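Local atomic coordinates of thioesterase domain-containing protein (Chromobacterium violaceum, PDB entry 4RMM), a protein that is of unknown function but has a hot-dog fold and probably hydrolyses acyl-CoA thioesters. Residues Gln6-Leu11 / Ala18-Ala23; Ala35-Gly40 / Phe107-Ile112; Gly68-Ala73 / Val122-Trp127. All blocks are in the same frame, centred on the assembly; numbering follows the deposited sequence.

Interaction 1 of 3, residues Gln6-Leu11 / Ala18-Ala23; sequences QRFADL and AEIVDA
F8, L11 and I20 form a small apolar contact between two short consecutive helices, 6-13 and 17-20, near the N terminus. It lies at the periphery: the centre of the contact is about 15 Å from the centre of the chain. It is made by carbon atoms, with I20 as the shared partner. I20 meets F8 with the end of its side chain and L11 with its root.

The far end of I20 goes to the ring. CG1 stands anti to the backbone N (chi1 -175°) and the chain stays extended to CD1 (chi2 176°). This carries the terminal methyl to F8, which it meets at a slant. I20 CD1 lies 3.4 Å from F8 CE1. F8 starts off to one side of the other helix. Its CG is also anti to the backbone N (chi1 -178°), and the ring then comes nearer to I20.

The two helices form an N-terminal arm beside the hot-dog fold, in which an antiparallel sheet wraps round a long helix. That helix, 67-80, supplies M79 against F8 and W80 against I20. M34 of strand 33-35 also touches I20. F8 and I20 are therefore buried on the side facing the domain.

The near end of I20 goes to L11. L11 CD2 sits 3.5 Å from I20 CA, a tight fit for two carbons. The same methyl is 3.9 Å from I20 CB, so it packs on the root of the side chain and the backbone beside it. L11 is partly exposed. E19 is exposed; its backbone C is 4.3 Å from L11 CD2.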
ATOM      1  N   GLN A   6      -7.065   3.194 -23.000  1.00148.36           N
ATOM      2  CA  GLN A   6      -6.813   2.420 -24.208  1.00159.65           C
ATOM      3  C   GLN A   6      -5.320   2.195 -24.405  1.00151.13           C
ATOM      4  O   GLN A   6      -4.896   1.121 -24.825  1.00155.80           O
ATOM      5  CB  GLN A   6      -7.397   3.138 -25.428  1.00171.42           C
ATOM      6  CG  GLN A   6      -7.116   2.445 -26.757  1.00171.99           C
ATOM      7  CD  GLN A   6      -7.502   0.976 -26.746  1.00160.37           C
ATOM      8  OE1 GLN A   6      -8.606   0.616 -26.339  1.00159.26           O
ATOM      9  NE2 GLN A   6      -6.592   0.120 -27.202  1.00152.91           N
ATOM     10  N   ARG A   7      -4.523   3.212 -24.099  1.00138.77           N
ATOM     11  CA  ARG A   7      -3.080   3.103 -24.248  1.00136.39           C
ATOM     12  C   ARG A   7      -2.533   1.847 -23.581  1.00130.54           C
ATOM     13  O   ARG A   7      -1.498   1.329 -23.990  1.00134.71           O
ATOM     14  CB  ARG A   7      -2.387   4.340 -23.667  1.00139.41           C
ATOM     15  CG  ARG A   7      -2.383   5.541 -24.593  1.00147.10           C
ATOM     16  CD  ARG A   7      -1.700   6.740 -23.954  1.00154.36           C
ATOM     17  NE  ARG A   7      -1.310   7.732 -24.955  1.00169.94           N
ATOM     18  CZ  ARG A   7      -0.800   8.929 -24.676  1.00172.45           C
ATOM     19  NH1 ARG A   7      -0.617   9.301 -23.415  1.00168.41           N
ATOM     20  NH2 ARG A   7      -0.463   9.753 -25.659  1.00176.20           N
ATOM     21  N   PHE A   8      -3.226   1.355 -22.558  1.00117.95           N
ATOM     22  CA  PHE A   8      -2.772   0.162 -21.857  1.00109.65           C
ATOM     23  C   PHE A   8      -2.674  -1.033 -22.795  1.00120.15           C
ATOM     24  O   PHE A   8      -1.608  -1.627 -22.941  1.00117.39           O
ATOM     25  CB  PHE A   8      -3.711  -0.195 -20.704  1.00107.32           C
ATOM     26  CG  PHE A   8      -3.254  -1.388 -19.913  1.00 94.29           C
ATOM     27  CD1 PHE A   8      -2.127  -1.309 -19.105  1.00 92.93           C
ATOM     28  CD2 PHE A   8      -3.912  -2.606 -20.022  1.00 99.84           C
ATOM     29  CE1 PHE A   8      -1.661  -2.427 -18.418  1.00 89.80           C
ATOM     30  CE2 PHE A   8      -3.453  -3.728 -19.340  1.00 96.09           C
ATOM     31  CZ  PHE A   8      -2.325  -3.638 -18.538  1.00 91.74           C
ATOM     32  N   ALA A   9      -3.798  -1.388 -23.413  1.00130.36           N
ATOM     33  CA  ALA A   9      -3.841  -2.511 -24.343  1.00134.88           C
ATOM     34  C   ALA A   9      -2.759  -2.312 -25.396  1.00137.36           C
ATOM     35  O   ALA A   9      -2.173  -3.270 -25.903  1.00132.36           O
ATOM     36  CB  ALA A   9      -5.208  -2.587 -25.003  1.00137.75           C
ATOM     37  N   ASP A  10      -2.508  -1.045 -25.710  1.00141.58           N
ATOM     38  CA  ASP A  10      -1.504  -0.660 -26.688  1.00148.92           C
ATOM     39  C   ASP A  10      -0.089  -0.851 -26.143  1.00139.81           C
ATOM     40  O   ASP A  10       0.817  -1.259 -26.871  1.00145.36           O
ATOM     41  CB  ASP A  10      -1.724   0.801 -27.089  1.00158.37           C
ATOM     42  CG  ASP A  10      -0.511   1.414 -27.755  1.00170.02           C
ATOM     43  OD1 ASP A  10      -0.040   0.862 -28.772  1.00174.47           O
ATOM     44  OD2 ASP A  10      -0.029   2.453 -27.257  1.00175.03           O
ATOM     45  N   LEU A  11       0.098  -0.552 -24.860  1.00128.52           N
ATOM     46  CA  LEU A  11       1.404  -0.698 -24.232  1.00124.49           C
ATOM     47  C   LEU A  11       1.694  -2.134 -23.812  1.00116.64           C
ATOM     48  O   LEU A  11       2.851  -2.510 -23.643  1.00119.67           O
ATOM     49  CB  LEU A  11       1.525   0.237 -23.024  1.00120.12           C
ATOM     50  CG  LEU A  11       2.097   1.629 -23.316  1.00122.61           C
ATOM     51  CD1 LEU A  11       1.247   2.338 -24.356  1.00127.33           C
ATOM     52  CD2 LEU A  11       2.156   2.439 -22.034  1.00112.94           C
ATOM     53  N   ALA A  18       8.855  -0.116 -19.302  1.00116.42           N
ATOM     54  CA  ALA A  18       9.421   1.144 -18.831  1.00122.28           C
ATOM     55  C   ALA A  18       8.445   2.312 -18.677  1.00119.48           C
ATOM     56  O   ALA A  18       8.440   2.987 -17.647  1.00109.67           O
ATOM     57  CB  ALA A  18      10.577   1.553 -19.742  1.00129.34           C
ATOM     58  N   GLU A  19       7.623   2.561 -19.690  1.00127.55           N
ATOM     59  CA  GLU A  19       6.691   3.679 -19.615  1.00131.44           C
ATOM     60  C   GLU A  19       5.270   3.329 -19.199  1.00131.48           C
ATOM     61  O   GLU A  19       4.517   4.205 -18.775  1.00140.28           O
ATOM     62  CB  GLU A  19       6.667   4.437 -20.942  1.00131.44           C
ATOM     63  CG  GLU A  19       7.983   5.120 -21.269  1.00142.00           C
ATOM     64  CD  GLU A  19       7.871   6.063 -22.444  1.00158.73           C
ATOM     65  OE1 GLU A  19       7.457   5.609 -23.533  1.00165.66           O
ATOM     66  OE2 GLU A  19       8.196   7.259 -22.280  1.00166.26           O
ATOM     67  N   ILE A  20       4.899   2.058 -19.317  1.00121.59           N
ATOM     68  CA  ILE A  20       3.556   1.646 -18.928  1.00112.44           C
ATOM     69  C   ILE A  20       3.367   1.998 -17.455  1.00110.42           C
ATOM     70  O   ILE A  20       2.256   2.272 -17.003  1.00111.33           O
ATOM     71  CB  ILE A  20       3.349   0.123 -19.129  1.00108.16           C
ATOM     72  CG1 ILE A  20       1.898  -0.253 -18.832  1.00102.83           C
ATOM     73  CG2 ILE A  20       4.280  -0.658 -18.221  1.00106.14           C
ATOM     74  CD1 ILE A  20       1.583  -1.703 -19.097  1.00102.91           C
ATOM     75  N   VAL A  21       4.476   2.008 -16.724  1.00107.70           N
ATOM     76  CA  VAL A  21       4.478   2.324 -15.304  1.00101.90           C
ATOM     77  C   VAL A  21       4.914   3.762 -15.076  1.00111.88           C
ATOM     78  O   VAL A  21       4.731   4.313 -13.988  1.00107.27           O
ATOM     79  CB  VAL A  21       5.436   1.399 -14.553  1.00100.86           C
ATOM     80  CG1 VAL A  21       4.943  -0.023 -14.645  1.00104.79           C
ATOM     81  CG2 VAL A  21       6.822   1.491 -15.158  1.00102.38           C
ATOM     82  N   ASP A  22       5.499   4.359 -16.111  1.00123.53           N
ATOM     83  CA  ASP A  22       5.969   5.734 -16.041  1.00135.24           C
ATOM     84  C   ASP A  22       4.767   6.577 -15.627  1.00125.49           C
ATOM     85  O   ASP A  22       4.867   7.465 -14.782  1.00127.28           O
ATOM     86  CB  ASP A  22       6.500   6.171 -17.407  1.00154.06           C
ATOM     87  CG  ASP A  22       7.416   7.369 -17.313  1.00164.79           C
ATOM     88  OD1 ASP A  22       7.000   8.377 -16.706  1.00173.51           O
ATOM     89  OD2 ASP A  22       8.546   7.304 -17.846  1.00162.04           O
ATOM     90  N   ALA A  23       3.621   6.258 -16.220  1.00114.26           N
ATOM     91  CA  ALA A  23       2.392   6.949 -15.901  1.00105.09           C
ATOM     92  C   ALA A  23       1.422   6.189 -14.926  1.00107.41           C
ATOM     93  O   ALA A  23       0.229   6.127 -15.208  1.00110.81           O
ATOM     94  CB  ALA A  23       1.654   7.365 -17.219  1.00120.87           C
TER

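Interaction 2 of 3, residues Ala35-Gly40 / Phe107-Ile112; sequences AEDEQG and FAQCEI
D37 and Q109 meet through one side-chain hydrogen bond that joins the loop 35-40 to strand 106-115. Q109 NE2 donates to D37 OD2 over 2.9 Å, with an N-H...O angle of 150°. The amide and carboxylate planes stand 89° apart. The donor comes from above the carboxylate, well out of its plane. Q109 has CG anti to the backbone N (chi1 -166°) and is extended beyond it, which lifts the amide off the strand to the loop.

This polar pair is the close part of the contact. Q109 is buried, and both ends of its amide have partners: OE1 takes a hydrogen bond from R131 NH1. D37 OD2 also forms a salt bridge with R43 NH2, which probably helps to keep the carboxylate charged.

The rest is loose. G40 approaches only at 4.5 Å, from its C to Q109 NE2, and it is poorly ordered. E38 and Q39 are exposed at the turn, and their side chains are not modelled beyond CB.

The backbones stay well apart, with G40 CA and Q109 CA 8.7 Å from each other. Antiparallel strands 33-35 and 43-46 form a beta hairpin, and the loop is its connection. Its turn is tied by a side chain to the next strand of the hot-dog sheet.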
ATOM      1  N   ALA A  35       9.067  -6.910 -15.942  1.00 82.69           N
ATOM      2  CA  ALA A  35       9.302  -7.717 -17.132  1.00 85.15           C
ATOM      3  C   ALA A  35       8.664  -9.095 -16.983  1.00 83.42           C
ATOM      4  O   ALA A  35       7.909  -9.339 -16.046  1.00 94.37           O
ATOM      5  CB  ALA A  35      10.797  -7.860 -17.381  1.00 97.48           C
ATOM      6  N   GLU A  36       8.985  -9.995 -17.908  1.00 95.83           N
ATOM      7  CA  GLU A  36       8.435 -11.346 -17.889  1.00 96.56           C
ATOM      8  C   GLU A  36       9.498 -12.444 -17.823  1.00 86.80           C
ATOM      9  O   GLU A  36      10.609 -12.290 -18.332  1.00 92.08           O
ATOM     10  CB  GLU A  36       7.544 -11.558 -19.117  1.00 96.43           C
ATOM     11  CG  GLU A  36       6.981 -12.962 -19.248  1.00 95.72           C
ATOM     12  CD  GLU A  36       5.484 -12.968 -19.463  1.00102.04           C
ATOM     13  OE1 GLU A  36       5.006 -12.208 -20.331  1.00106.95           O
ATOM     14  OE2 GLU A  36       4.790 -13.737 -18.767  1.00102.74           O
ATOM     15  N   ASP A  37       9.130 -13.557 -17.193  1.00 74.24           N
ATOM     16  CA  ASP A  37      10.012 -14.703 -17.025  1.00 80.87           C
ATOM     17  C   ASP A  37       9.626 -15.803 -18.028  1.00102.10           C
ATOM     18  O   ASP A  37       8.772 -15.595 -18.891  1.00102.66           O
ATOM     19  CB  ASP A  37       9.876 -15.245 -15.604  1.00 83.85           C
ATOM     20  CG  ASP A  37       8.554 -15.931 -15.387  1.00 71.65           C
ATOM     21  OD1 ASP A  37       7.807 -16.017 -16.375  1.00 73.11           O
ATOM     22  OD2 ASP A  37       8.262 -16.386 -14.262  1.00 64.03           O
ATOM     23  N   GLU A  38      10.234 -16.978 -17.884  1.00104.57           N
ATOM     24  CA  GLU A  38       9.974 -18.107 -18.774  1.00117.38           C
ATOM     25  C   GLU A  38       8.681 -18.869 -18.500  1.00116.03           C
ATOM     26  O   GLU A  38       8.644 -19.734 -17.625  1.00110.93           O
ATOM     27  CB  GLU A  38      11.128 -19.070 -18.713  1.00153.87           C
ATOM     28  N   GLN A  39       7.631 -18.567 -19.259  1.00127.11           N
ATOM     29  CA  GLN A  39       6.343 -19.246 -19.092  1.00130.99           C
ATOM     30  C   GLN A  39       5.674 -18.843 -17.801  1.00134.40           C
ATOM     31  O   GLN A  39       4.522 -19.198 -17.561  1.00119.88           O
ATOM     32  CB  GLN A  39       6.526 -20.763 -19.077  1.00143.08           C
ATOM     33  N   GLY A  40       6.405 -18.124 -16.957  1.00153.72           N
ATOM     34  CA  GLY A  40       5.843 -17.702 -15.684  1.00158.74           C
ATOM     35  C   GLY A  40       5.135 -16.364 -15.777  1.00150.96           C
ATOM     36  O   GLY A  40       5.542 -15.474 -16.524  1.00146.84           O
ATOM     37  N   PHE A 107      12.111  -9.297  -5.559  1.00 68.39           N
ATOM     38  CA  PHE A 107      11.330  -9.844  -6.664  1.00 64.61           C
ATOM     39  C   PHE A 107       9.901 -10.067  -6.191  1.00 77.26           C
ATOM     40  O   PHE A 107       9.655 -10.271  -5.002  1.00 59.20           O
ATOM     41  CB  PHE A 107      11.913 -11.185  -7.121  1.00 65.71           C
ATOM     42  CG  PHE A 107      13.299 -11.086  -7.699  1.00 78.60           C
ATOM     43  CD1 PHE A 107      13.487 -10.961  -9.074  1.00 80.40           C
ATOM     44  CD2 PHE A 107      14.417 -11.089  -6.866  1.00 76.06           C
ATOM     45  CE1 PHE A 107      14.771 -10.839  -9.612  1.00 77.27           C
ATOM     46  CE2 PHE A 107      15.702 -10.965  -7.391  1.00 83.05           C
ATOM     47  CZ  PHE A 107      15.880 -10.840  -8.768  1.00 82.90           C
ATOM     48  N   ALA A 108       8.960 -10.033  -7.126  1.00 60.76           N
ATOM     49  CA  ALA A 108       7.558 -10.250  -6.799  1.00 49.27           C
ATOM     50  C   ALA A 108       6.823 -10.804  -8.000  1.00 48.93           C
ATOM     51  O   ALA A 108       7.033 -10.363  -9.133  1.00 53.72           O
ATOM     52  CB  ALA A 108       6.897  -8.936  -6.332  1.00 49.20           C
ATOM     53  N   GLN A 109       5.954 -11.773  -7.747  1.00 58.43           N
ATOM     54  CA  GLN A 109       5.190 -12.385  -8.807  1.00 64.31           C
ATOM     55  C   GLN A 109       3.825 -12.802  -8.301  1.00 54.41           C
ATOM     56  O   GLN A 109       3.697 -13.351  -7.205  1.00 45.93           O
ATOM     57  CB  GLN A 109       5.929 -13.606  -9.350  1.00 63.03           C
ATOM     58  CG  GLN A 109       5.377 -14.103 -10.665  1.00 65.30           C
ATOM     59  CD  GLN A 109       6.305 -15.082 -11.343  1.00 74.84           C
ATOM     60  OE1 GLN A 109       6.264 -16.283 -11.075  1.00 76.23           O
ATOM     61  NE2 GLN A 109       7.161 -14.571 -12.219  1.00 69.83           N
ATOM     62  N   CYS A 110       2.809 -12.570  -9.122  1.00 50.25           N
ATOM     63  CA  CYS A 110       1.451 -12.907  -8.725  1.00 53.47           C
ATOM     64  C   CYS A 110       0.901 -14.092  -9.469  1.00 57.67           C
ATOM     65  O   CYS A 110       1.337 -14.427 -10.565  1.00 63.78           O
ATOM     66  CB  CYS A 110       0.519 -11.722  -8.952  1.00 51.96           C
ATOM     67  SG  CYS A 110       1.275 -10.155  -8.616  1.00 57.39           S
ATOM     68  N   GLU A 111      -0.097 -14.708  -8.866  1.00 62.39           N
ATOM     69  CA  GLU A 111      -0.732 -15.850  -9.471  1.00 64.23           C
ATOM     70  C   GLU A 111      -2.228 -15.744  -9.260  1.00 60.73           C
ATOM     71  O   GLU A 111      -2.677 -15.399  -8.172  1.00 58.83           O
ATOM     72  CB  GLU A 111      -0.223 -17.124  -8.817  1.00 66.62           C
ATOM     73  CG  GLU A 111      -1.053 -18.337  -9.143  1.00 88.62           C
ATOM     74  CD  GLU A 111      -0.609 -19.542  -8.366  1.00 92.54           C
ATOM     75  OE1 GLU A 111      -1.083 -19.725  -7.225  1.00 95.55           O
ATOM     76  OE2 GLU A 111       0.232 -20.292  -8.902  1.00 82.93           O
ATOM     77  N   ILE A 112      -3.010 -16.039 -10.289  1.00 52.33           N
ATOM     78  CA  ILE A 112      -4.456 -15.989 -10.144  1.00 62.80           C
ATOM     79  C   ILE A 112      -5.018 -17.368  -9.778  1.00 72.67           C
ATOM     80  O   ILE A 112      -5.068 -18.269 -10.607  1.00 74.79           O
ATOM     81  CB  ILE A 112      -5.126 -15.469 -11.423  1.00 64.40           C
ATOM     82  CG1 ILE A 112      -4.593 -14.067 -11.733  1.00 63.23           C
ATOM     83  CG2 ILE A 112      -6.630 -15.473 -11.244  1.00 72.52           C
ATOM     84  CD1 ILE A 112      -5.375 -13.313 -12.763  1.00 76.66           C
TER

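Interaction 3 of 3, residues Gly68-Ala73 / Val122-Trp127; sequences GFMESA and VLIEAW
Helix segment 68-73 runs across strand segment 122-127 at 136° between their N-to-C directions, with the axes 9.1 Å apart at closest approach. This is the central packing of the hot-dog fold: helix 67-80 lies against the concave face of the antiparallel sheet. The backbones come nearest at M70 and I124, with CA atoms 6.8 Å apart.

M70, a selenomethionine, carries the contact. Its chain bends at chi2 (-68°) and again at chi3, which brings SE and CE down to the strand. I124 and A126, two residues apart, point to the helix. E125 between them points away, and its carboxylate forms a salt bridge with R131. The side chains of M70 and I124 pass each other in opposite directions, and SE lies 3.9 Å from I124 CG2.

F93 and L95 of strand 89-97 and A138 of strand 136-143 also pack on M70, so the side chain is buried. The other side of the helix faces the second subunit. E71 OE2 is hydrogen-bonded to Y97 OH of the second subunit, and E71 OE1 to G67 N of the same subunit. On the strand side, M70 CE reaches A126 CB at 3.6 Å.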
ATOM      1  N   GLY A  68       1.646  -0.774  -0.746  1.00 38.27           N
ATOM      2  CA  GLY A  68       1.281  -0.110  -1.991  1.00 46.10           C
ATOM      3  C   GLY A  68       1.828  -0.831  -3.210  1.00 56.21           C
ATOM      4  O   GLY A  68       1.138  -0.996  -4.204  1.00 44.66           O
ATOM      5  N   PHE A  69       3.079  -1.267  -3.130  1.00 48.94           N
ATOM      6  CA  PHE A  69       3.747  -1.982  -4.222  1.00 51.54           C
ATOM      7  C   PHE A  69       3.036  -3.282  -4.547  1.00 47.35           C
ATOM      8  O   PHE A  69       2.669  -3.528  -5.685  1.00 42.07           O
ATOM      9  CB  PHE A  69       5.193  -2.275  -3.815  1.00 47.34           C
ATOM     10  CG  PHE A  69       5.867  -3.320  -4.654  1.00 47.88           C
ATOM     11  CD1 PHE A  69       6.152  -3.081  -5.996  1.00 49.62           C
ATOM     12  CD2 PHE A  69       6.246  -4.538  -4.089  1.00 43.79           C
ATOM     13  CE1 PHE A  69       6.812  -4.041  -6.773  1.00 59.25           C
ATOM     14  CE2 PHE A  69       6.907  -5.505  -4.849  1.00 46.86           C
ATOM     15  CZ  PHE A  69       7.193  -5.255  -6.200  1.00 60.89           C
HETATM   16  N   MSE A  70       2.862  -4.103  -3.516  1.00 37.55           N
HETATM   17  CA  MSE A  70       2.203  -5.403  -3.603  1.00 35.90           C
HETATM   18  C   MSE A  70       0.791  -5.267  -4.178  1.00 46.52           C
HETATM   19  O   MSE A  70       0.404  -5.972  -5.110  1.00 43.00           O
HETATM   20  CB  MSE A  70       2.159  -6.004  -2.203  1.00 33.55           C
HETATM   21  CG  MSE A  70       3.539  -6.212  -1.600  1.00 59.34           C
HETATM   22 SE   MSE A  70       4.531  -7.596  -2.555  0.73 55.57          SE
HETATM   23  CE  MSE A  70       3.983  -9.083  -1.442  1.00 44.41           C
ATOM     24  N   GLU A  71       0.015  -4.358  -3.602  1.00 38.42           N
ATOM     25  CA  GLU A  71      -1.343  -4.115  -4.078  1.00 40.64           C
ATOM     26  C   GLU A  71      -1.404  -3.713  -5.567  1.00 39.01           C
ATOM     27  O   GLU A  71      -2.219  -4.239  -6.310  1.00 44.27           O
ATOM     28  CB  GLU A  71      -1.997  -3.039  -3.198  1.00 40.86           C
ATOM     29  CG  GLU A  71      -3.402  -2.680  -3.606  1.00 40.07           C
ATOM     30  CD  GLU A  71      -4.047  -1.675  -2.647  1.00 43.48           C
ATOM     31  OE1 GLU A  71      -3.509  -0.575  -2.472  1.00 48.87           O
ATOM     32  OE2 GLU A  71      -5.091  -2.004  -2.070  1.00 38.34           O
ATOM     33  N   SER A  72      -0.550  -2.789  -6.005  1.00 44.49           N
ATOM     34  CA  SER A  72      -0.551  -2.374  -7.413  1.00 44.72           C
ATOM     35  C   SER A  72      -0.046  -3.496  -8.332  1.00 49.95           C
ATOM     36  O   SER A  72      -0.532  -3.637  -9.461  1.00 46.11           O
ATOM     37  CB  SER A  72       0.346  -1.156  -7.639  1.00 61.96           C
ATOM     38  OG  SER A  72       0.609  -0.464  -6.446  1.00 74.89           O
ATOM     39  N   ALA A  73       0.951  -4.261  -7.873  1.00 42.57           N
ATOM     40  CA  ALA A  73       1.475  -5.372  -8.670  1.00 55.23           C
ATOM     41  C   ALA A  73       0.334  -6.328  -8.972  1.00 47.91           C
ATOM     42  O   ALA A  73       0.148  -6.748 -10.106  1.00 43.25           O
ATOM     43  CB  ALA A  73       2.594  -6.121  -7.906  1.00 48.75           C
ATOM     44  N   VAL A 122      -6.084 -13.173  -6.393  1.00 47.73           N
ATOM     45  CA  VAL A 122      -4.663 -13.060  -6.695  1.00 50.42           C
ATOM     46  C   VAL A 122      -3.752 -13.306  -5.486  1.00 61.48           C
ATOM     47  O   VAL A 122      -4.056 -12.873  -4.377  1.00 64.03           O
ATOM     48  CB  VAL A 122      -4.352 -11.634  -7.240  1.00 53.06           C
ATOM     49  CG1 VAL A 122      -2.877 -11.484  -7.591  1.00 42.18           C
ATOM     50  CG2 VAL A 122      -5.220 -11.343  -8.444  1.00 59.67           C
ATOM     51  N   LEU A 123      -2.635 -14.001  -5.715  1.00 54.39           N
ATOM     52  CA  LEU A 123      -1.638 -14.265  -4.672  1.00 47.57           C
ATOM     53  C   LEU A 123      -0.342 -13.631  -5.159  1.00 51.20           C
ATOM     54  O   LEU A 123       0.064 -13.825  -6.305  1.00 52.20           O
ATOM     55  CB  LEU A 123      -1.445 -15.768  -4.450  1.00 53.96           C
ATOM     56  CG  LEU A 123      -0.189 -16.281  -3.711  1.00 45.09           C
ATOM     57  CD1 LEU A 123      -0.272 -16.028  -2.203  1.00 45.82           C
ATOM     58  CD2 LEU A 123      -0.047 -17.782  -3.977  1.00 61.28           C
ATOM     59  N   ILE A 124       0.276 -12.838  -4.295  1.00 39.12           N
ATOM     60  CA  ILE A 124       1.515 -12.144  -4.596  1.00 47.45           C
ATOM     61  C   ILE A 124       2.570 -12.608  -3.597  1.00 44.85           C
ATOM     62  O   ILE A 124       2.333 -12.636  -2.386  1.00 44.68           O
ATOM     63  CB  ILE A 124       1.368 -10.615  -4.438  1.00 51.09           C
ATOM     64  CG1 ILE A 124       0.092 -10.133  -5.132  1.00 59.33           C
ATOM     65  CG2 ILE A 124       2.585  -9.893  -5.032  1.00 54.17           C
ATOM     66  CD1 ILE A 124      -1.155 -10.298  -4.285  1.00 45.69           C
ATOM     67  N   GLU A 125       3.731 -12.982  -4.111  1.00 40.72           N
ATOM     68  CA  GLU A 125       4.834 -13.409  -3.262  1.00 40.71           C
ATOM     69  C   GLU A 125       6.001 -12.484  -3.526  1.00 46.53           C
ATOM     70  O   GLU A 125       6.323 -12.180  -4.669  1.00 63.01           O
ATOM     71  CB  GLU A 125       5.246 -14.831  -3.607  1.00 36.78           C
ATOM     72  CG  GLU A 125       4.161 -15.843  -3.394  1.00 64.86           C
ATOM     73  CD  GLU A 125       4.412 -17.098  -4.192  1.00 70.33           C
ATOM     74  OE1 GLU A 125       5.264 -17.907  -3.776  1.00 78.02           O
ATOM     75  OE2 GLU A 125       3.764 -17.257  -5.248  1.00 93.08           O
ATOM     76  N   ALA A 126       6.630 -12.030  -2.458  1.00 43.24           N
ATOM     77  CA  ALA A 126       7.771 -11.152  -2.600  1.00 51.55           C
ATOM     78  C   ALA A 126       8.934 -11.859  -1.931  1.00 55.43           C
ATOM     79  O   ALA A 126       8.853 -12.261  -0.773  1.00 47.98           O
ATOM     80  CB  ALA A 126       7.501  -9.810  -1.944  1.00 52.16           C
ATOM     81  N   TRP A 127      10.011 -12.043  -2.673  1.00 48.33           N
ATOM     82  CA  TRP A 127      11.171 -12.720  -2.121  1.00 63.97           C
ATOM     83  C   TRP A 127      12.424 -12.095  -2.681  1.00 66.32           C
ATOM     84  O   TRP A 127      12.370 -11.142  -3.458  1.00 70.86           O
ATOM     85  CB  TRP A 127      11.120 -14.215  -2.451  1.00 53.91           C
ATOM     86  CG  TRP A 127      11.377 -14.557  -3.894  1.00 63.47           C
ATOM     87  CD1 TRP A 127      12.519 -15.112  -4.411  1.00 65.35           C
ATOM     88  CD2 TRP A 127      10.492 -14.352  -5.008  1.00 57.89           C
ATOM     89  NE1 TRP A 127      12.399 -15.261  -5.771  1.00 63.88           N
ATOM     90  CE2 TRP A 127      11.169 -14.806  -6.167  1.00 67.03           C
ATOM     91  CE3 TRP A 127       9.197 -13.829  -5.142  1.00 58.35           C
ATOM     92  CZ2 TRP A 127      10.594 -14.752  -7.445  1.00 69.40           C
ATOM     93  CZ3 TRP A 127       8.624 -13.774  -6.416  1.00 58.42           C
ATOM     94  CH2 TRP A 127       9.327 -14.235  -7.550  1.00 62.62           C
TER

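In the fold
From the N terminus, interaction 1 comes first. It closes a short loop between helices 6-13 and 17-20 and ends before the others begin. Interaction 2 then opens at 35-40, and interaction 3 at 68-73. Their second segments follow in the same order, 107-112 and then 122-127, so the two contacts cross along the chain. They also touch in space, because strands 106-115 and 119-127 are neighbours in the sheet: E111 N lies 2.7 Å from L123 O, a probable hydrogen bond. Interaction 2 ties a hairpin turn to this sheet, and interaction 3 ties the long helix to it. Interaction 1 stays apart, with nearest atoms about 8 Å from either.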